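Local coordinates for protein probable benzoylformate decarboxylase (Rhodococcus jostii, PDB 7ORX) that binds thiamine diphosphate between paired subunits and belongs to the thiamine-diphosphate-dependent enzymes, with two related cofactor-binding domains flanking a central one, at residues C[23-27]-C[48-53]; C[438-442]-C[489-495]. All blocks are in the same frame, centred on the assembly; numbering follows the deposited sequence.

Interaction 1: C[23-27]-C[48-53]. With TPP (thiamine diphosphate), chain K.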
loop_
_atom_site.group_PDB
_atom_site.type_symbol
_atom_site.label_atom_id
_atom_site.label_comp_id
_atom_site.label_asym_id
_atom_site.label_seq_id
_atom_site.Cartn_x
_atom_site.Cartn_y
_atom_site.Cartn_z
ATOM N N VAL C 23 -17.144 19.941 14.910
ATOM C CA VAL C 23 -17.064 18.698 14.094
ATOM C C VAL C 23 -17.687 18.967 12.704
ATOM O O VAL C 23 -18.857 19.396 12.640
ATOM C CB VAL C 23 -17.787 17.572 14.845
ATOM C CG1 VAL C 23 -17.733 16.257 14.099
ATOM C CG2 VAL C 23 -17.247 17.437 16.227
ATOM N N PHE C 24 -16.953 18.744 11.629
ATOM C CA PHE C 24 -17.456 18.936 10.251
ATOM C C PHE C 24 -17.843 17.557 9.730
ATOM O O PHE C 24 -17.053 16.662 9.959
ATOM C CB PHE C 24 -16.374 19.639 9.442
ATOM C CG PHE C 24 -16.026 21.021 9.950
ATOM C CD1 PHE C 24 -15.119 21.205 10.987
ATOM C CD2 PHE C 24 -16.621 22.141 9.403
ATOM C CE1 PHE C 24 -14.798 22.481 11.426
ATOM C CE2 PHE C 24 -16.296 23.409 9.855
ATOM C CZ PHE C 24 -15.383 23.579 10.867
ATOM N N GLY C 25 -19.007 17.359 9.124
ATOM C CA GLY C 25 -19.452 15.999 8.803
ATOM C C GLY C 25 -20.431 15.963 7.640
ATOM O O GLY C 25 -21.071 16.980 7.326
ATOM N N ASN C 26 -20.482 14.833 6.952
ATOM C CA ASN C 26 -21.644 14.391 6.178
ATOM C C ASN C 26 -21.946 12.978 6.655
ATOM O O ASN C 26 -21.133 12.076 6.481
ATOM C CB ASN C 26 -21.381 14.387 4.677
ATOM C CG ASN C 26 -22.632 14.038 3.881
ATOM O OD1 ASN C 26 -22.827 12.875 3.499
ATOM N ND2 ASN C 26 -23.484 15.033 3.663
ATOM N N PRO C 27 -23.129 12.757 7.254
ATOM C CA PRO C 27 -23.430 11.541 7.999
ATOM C C PRO C 27 -23.926 10.341 7.189
ATOM O O PRO C 27 -24.335 10.556 6.070
ATOM C CB PRO C 27 -24.598 12.026 8.857
ATOM C CG PRO C 27 -25.341 12.898 7.918
ATOM C CD PRO C 27 -24.270 13.688 7.207
ATOM N N LEU C 48 -23.010 19.139 2.406
ATOM C CA LEU C 48 -23.857 18.229 1.576
ATOM C C LEU C 48 -23.001 17.260 0.755
ATOM O O LEU C 48 -23.601 16.403 0.069
ATOM C CB LEU C 48 -24.726 19.068 0.656
ATOM C CG LEU C 48 -25.612 20.058 1.369
ATOM C CD1 LEU C 48 -26.346 20.879 0.367
ATOM C CD2 LEU C 48 -26.615 19.358 2.210
ATOM N N HIS C 49 -21.678 17.370 0.881
ATOM C CA HIS C 49 -20.676 16.759 -0.008
ATOM C C HIS C 49 -19.368 16.738 0.788
ATOM O O HIS C 49 -19.088 17.698 1.506
ATOM C CB HIS C 49 -20.636 17.542 -1.329
ATOM C CG HIS C 49 -19.678 16.967 -2.301
ATOM N ND1 HIS C 49 -19.963 15.803 -2.984
ATOM C CD2 HIS C 49 -18.420 17.313 -2.644
ATOM C CE1 HIS C 49 -18.914 15.426 -3.705
ATOM N NE2 HIS C 49 -17.939 16.338 -3.503
ATOM N N GLU C 50 -18.630 15.638 0.736
ATOM C CA GLU C 50 -17.528 15.367 1.696
ATOM C C GLU C 50 -16.340 16.259 1.365
ATOM O O GLU C 50 -15.620 16.645 2.285
ATOM C CB GLU C 50 -17.152 13.895 1.643
ATOM C CG GLU C 50 -18.239 12.997 2.186
ATOM C CD GLU C 50 -19.411 12.619 1.268
ATOM O OE1 GLU C 50 -19.482 13.111 0.077
ATOM O OE2 GLU C 50 -20.294 11.822 1.740
ATOM N N GLY C 51 -16.127 16.555 0.089
ATOM C CA GLY C 51 -15.055 17.474 -0.337
ATOM C C GLY C 51 -15.255 18.876 0.220
ATOM O O GLY C 51 -14.276 19.510 0.679
ATOM N N ALA C 52 -16.491 19.337 0.228
ATOM C CA ALA C 52 -16.881 20.606 0.860
ATOM C C ALA C 52 -16.649 20.510 2.369
ATOM O O ALA C 52 -16.012 21.421 2.920
ATOM C CB ALA C 52 -18.325 20.908 0.523
ATOM N N VAL C 53 -17.136 19.439 3.004
ATOM C CA VAL C 53 -16.955 19.225 4.468
ATOM C C VAL C 53 -15.478 19.408 4.810
ATOM O O VAL C 53 -15.102 20.086 5.757
ATOM C CB VAL C 53 -17.392 17.806 4.842
ATOM C CG1 VAL C 53 -16.850 17.365 6.194
ATOM C CG2 VAL C 53 -18.893 17.657 4.765
HETATM N "N1'" TPP K . -22.395 10.195 1.639
HETATM C "C2'" TPP K . -22.189 9.349 0.621
HETATM C CM2 TPP K . -21.190 9.735 -0.419
HETATM N "N3'" TPP K . -22.803 8.175 0.464
HETATM C "C4'" TPP K . -23.700 7.817 1.395
HETATM N "N4'" TPP K . -24.299 6.624 1.230
HETATM C "C5'" TPP K . -23.999 8.650 2.496
HETATM C "C6'" TPP K . -23.296 9.837 2.567
HETATM C "C7'" TPP K . -25.013 8.259 3.545
HETATM N N3 TPP K . -26.391 8.241 3.029
HETATM C C2 TPP K . -26.964 7.133 2.562
HETATM S S1 TPP K . -28.660 7.252 2.644
HETATM C C5 TPP K . -28.516 8.981 2.779
HETATM C C4 TPP K . -27.234 9.358 3.003
HETATM C CM4 TPP K . -26.738 10.759 3.202
HETATM C C6 TPP K . -29.722 9.872 2.624
HETATM C C7 TPP K . -29.879 10.438 1.219
HETATM O O7 TPP K . -31.054 11.299 1.179
HETATM P PA TPP K . -32.065 11.272 -0.080
HETATM O O1A TPP K . -31.297 11.045 -1.338
HETATM O O2A TPP K . -32.893 12.487 0.161
HETATM O O3A TPP K . -32.949 9.952 0.093
HETATM P PB TPP K . -34.227 9.668 1.008
HETATM O O1B TPP K . -35.245 8.941 0.146
HETATM O O2B TPP K . -33.708 8.808 2.123
HETATM O O3B TPP K . -34.705 11.019 1.478
HETATM O O HOH W 1 -19.539 11.315 4.527
#
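Val53 turns its CG1 opposite its backbone N (chi1 162°), and both methyls thereby spread against the end of strand 22-25. Val53 CG1 lies 3.7 Å from Phe24 C and Val53 CG2 3.4 Å from Gly25 O. A branched valine suits this place, since its two arms cover the backbone of Phe24 and Gly25 at once. Of the Phe24 side chain, CB comes nearest the valine methyls, 4.0 Å from Val53 CG1, and the ring leads off toward Tyr60 of helix 50-64.

One turn earlier, Glu50 bends at chi2 (82°), which brings its carboxylate up beside Asn26 and the thiamine diphosphate. Glu50 OE2 sits 2.7 Å from N1' of the cofactor, consistent with the glutamate that pairs with N1' in thiamine-diphosphate enzymes. A water bridges the segments, donating to Asn26 O at 2.6 Å and to Glu50 OE2 at 2.9 Å. The other oxygen, OE1, is held by Asn80, which helps to fix the rotation of the carboxylate.

His49 occupies the N-cap position, and its O receives Val53 N as helix 50-64 begins. That helix packs against the parallel sheet: Val53 touches Val70 on strand 68-73, whereas strand 22-25 lies between strands 43-46 and 68-73 and bonds to both.

Interaction 2: C[438-442]-C[489-495]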
loop_
_atom_site.group_PDB
_atom_site.type_symbol
_atom_site.label_atom_id
_atom_site.label_comp_id
_atom_site.label_asym_id
_atom_site.label_seq_id
_atom_site.Cartn_x
_atom_site.Cartn_y
_atom_site.Cartn_z
ATOM N N ILE C 438 -19.431 24.082 -4.574
ATOM C CA ILE C 438 -20.606 25.006 -4.684
ATOM C C ILE C 438 -21.544 24.751 -3.514
ATOM O O ILE C 438 -22.144 25.701 -2.996
ATOM C CB ILE C 438 -21.308 24.807 -6.044
ATOM C CG1 ILE C 438 -22.279 25.950 -6.370
ATOM C CG2 ILE C 438 -21.999 23.455 -6.129
ATOM C CD1 ILE C 438 -21.588 27.277 -6.649
ATOM N N THR C 439 -21.660 23.495 -3.090
ATOM C CA THR C 439 -22.616 23.075 -2.036
ATOM C C THR C 439 -22.226 23.684 -0.682
ATOM O O THR C 439 -23.074 23.667 0.173
ATOM C CB THR C 439 -22.665 21.554 -1.886
ATOM O OG1 THR C 439 -21.346 21.156 -1.504
ATOM C CG2 THR C 439 -23.093 20.844 -3.150
ATOM N N ALA C 440 -21.009 24.181 -0.478
ATOM C CA ALA C 440 -20.641 24.841 0.789
ATOM C C ALA C 440 -21.459 26.107 0.979
ATOM O O ALA C 440 -21.497 26.624 2.119
ATOM C CB ALA C 440 -19.189 25.170 0.825
ATOM N N LEU C 441 -22.093 26.611 -0.077
ATOM C CA LEU C 441 -22.964 27.798 0.058
ATOM C C LEU C 441 -24.147 27.467 0.963
ATOM O O LEU C 441 -24.545 28.337 1.757
ATOM C CB LEU C 441 -23.441 28.228 -1.325
ATOM C CG LEU C 441 -22.422 28.968 -2.173
ATOM C CD1 LEU C 441 -23.052 29.310 -3.512
ATOM C CD2 LEU C 441 -21.935 30.224 -1.448
ATOM N N TRP C 442 -24.697 26.260 0.840
ATOM C CA TRP C 442 -25.785 25.752 1.723
ATOM C C TRP C 442 -25.370 25.847 3.192
ATOM O O TRP C 442 -26.148 26.396 3.974
ATOM C CB TRP C 442 -26.124 24.314 1.372
ATOM C CG TRP C 442 -27.261 23.775 2.174
ATOM C CD1 TRP C 442 -28.590 23.926 1.892
ATOM C CD2 TRP C 442 -27.177 22.991 3.370
ATOM N NE1 TRP C 442 -29.338 23.286 2.840
ATOM C CE2 TRP C 442 -28.495 22.684 3.748
ATOM C CE3 TRP C 442 -26.135 22.524 4.156
ATOM C CZ2 TRP C 442 -28.789 21.938 4.885
ATOM C CZ3 TRP C 442 -26.426 21.770 5.278
ATOM C CH2 TRP C 442 -27.736 21.489 5.634
ATOM N N LEU C 489 -27.475 29.639 -8.689
ATOM C CA LEU C 489 -26.884 28.593 -7.826
ATOM C C LEU C 489 -26.937 29.059 -6.375
ATOM O O LEU C 489 -27.433 28.302 -5.549
ATOM C CB LEU C 489 -25.466 28.291 -8.285
ATOM C CG LEU C 489 -25.351 27.571 -9.627
ATOM C CD1 LEU C 489 -23.939 27.029 -9.783
ATOM C CD2 LEU C 489 -26.320 26.412 -9.739
ATOM N N ALA C 490 -26.527 30.285 -6.092
ATOM C CA ALA C 490 -26.568 30.865 -4.728
ATOM C C ALA C 490 -27.981 30.771 -4.158
ATOM O O ALA C 490 -28.146 30.356 -3.023
ATOM C CB ALA C 490 -26.094 32.296 -4.742
ATOM N N GLU C 491 -28.988 31.163 -4.928
ATOM C CA GLU C 491 -30.376 31.261 -4.416
ATOM C C GLU C 491 -30.878 29.834 -4.262
ATOM O O GLU C 491 -31.607 29.564 -3.300
ATOM C CB GLU C 491 -31.228 32.178 -5.290
ATOM C CG GLU C 491 -30.810 33.660 -5.182
ATOM C CD GLU C 491 -31.610 34.652 -6.053
ATOM O OE1 GLU C 491 -31.546 35.910 -5.776
ATOM O OE2 GLU C 491 -32.348 34.184 -6.992
ATOM N N GLY C 492 -30.408 28.934 -5.115
ATOM C CA GLY C 492 -30.670 27.487 -4.984
ATOM C C GLY C 492 -30.257 26.941 -3.635
ATOM O O GLY C 492 -30.926 26.039 -3.168
ATOM N N TYR C 493 -29.190 27.468 -3.039
ATOM C CA TYR C 493 -28.651 26.993 -1.743
ATOM C C TYR C 493 -29.011 27.970 -0.625
ATOM O O TYR C 493 -28.722 27.678 0.513
ATOM C CB TYR C 493 -27.163 26.679 -1.888
ATOM C CG TYR C 493 -26.888 25.362 -2.586
ATOM C CD1 TYR C 493 -27.538 24.211 -2.199
ATOM C CD2 TYR C 493 -25.995 25.249 -3.636
ATOM C CE1 TYR C 493 -27.309 22.996 -2.821
ATOM C CE2 TYR C 493 -25.739 24.033 -4.260
ATOM C CZ TYR C 493 -26.404 22.892 -3.849
ATOM O OH TYR C 493 -26.242 21.655 -4.409
ATOM N N GLY C 494 -29.786 29.013 -0.902
ATOM C CA GLY C 494 -30.322 29.902 0.149
ATOM C C GLY C 494 -29.368 31.027 0.463
ATOM O O GLY C 494 -29.533 31.664 1.522
ATOM N N VAL C 495 -28.401 31.285 -0.415
ATOM C CA VAL C 495 -27.566 32.515 -0.344
ATOM C C VAL C 495 -28.055 33.581 -1.341
ATOM O O VAL C 495 -28.259 33.284 -2.508
ATOM C CB VAL C 495 -26.090 32.180 -0.555
ATOM C CG1 VAL C 495 -25.201 33.417 -0.499
ATOM C CG2 VAL C 495 -25.667 31.186 0.474
#
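Tyr493 loses more surface to the contact than any other residue, its ring reaching across from the helical turn around 489-493 in among Ile438, Thr439 and Trp442. Thr439 CA lies over one face of the ring. Tyr493 CD1 is 3.8 Å from Trp442 CB, and Tyr493 OH passes 3.5 Å from Thr439 CG2. A tyrosine fits because its ring is packed along its length while the buried OH finds a polar partner, Asn435 of the second subunit. Leu441 is the next most covered. Its CG stands opposite the carbonyl carbon (chi1 -77°), and Leu441 CD1 reaches to 4.0 Å from Ala490 CA, where the small alanine lets the leucine approach the helix backbone. Leu441 CB meets both Tyr493 CB and Val495 CG2 at 4.1 Å. Ile438 completes the apolar patch, its CD1 touching Leu489 CD1 at 3.9 Å with the two side chains crossing at about a right angle.

The turn that sets Val495 against Leu441 is a Schellman motif: Val495 N and Gly494 N bond back to Ala490 O and Glu491 O, and Gly494 takes the positive phi. Two helices packed on a parallel sheet, with Leu441 and Ala490 both resting on Leu521, are characteristic of the alpha/beta thiamine-diphosphate-binding fold.

In the fold
The two contacts come one after the other along the chain: interaction 1 closes in the N-terminal thiamine-diphosphate-binding domain before interaction 2 opens in the C-terminal one. Interaction 1 includes a strand of one six-stranded parallel sheet, and interaction 2 joins two helices lying on another; the two sheets have the same strand order, 2-1-3-4-6-5. Their centres are 15 Å apart and they meet directly, Leu48 CD1 of interaction 1 lying 3.5 Å from Trp442 CG of interaction 2, while Thr439 packs on His49 and Ala52. Both also touch the second subunit, whose Ser433 and Gly432 hydrogen-bond the thiamine diphosphate beside Glu50. The pair thus joins the two related domains within one chain, next to a cofactor site built across two subunits.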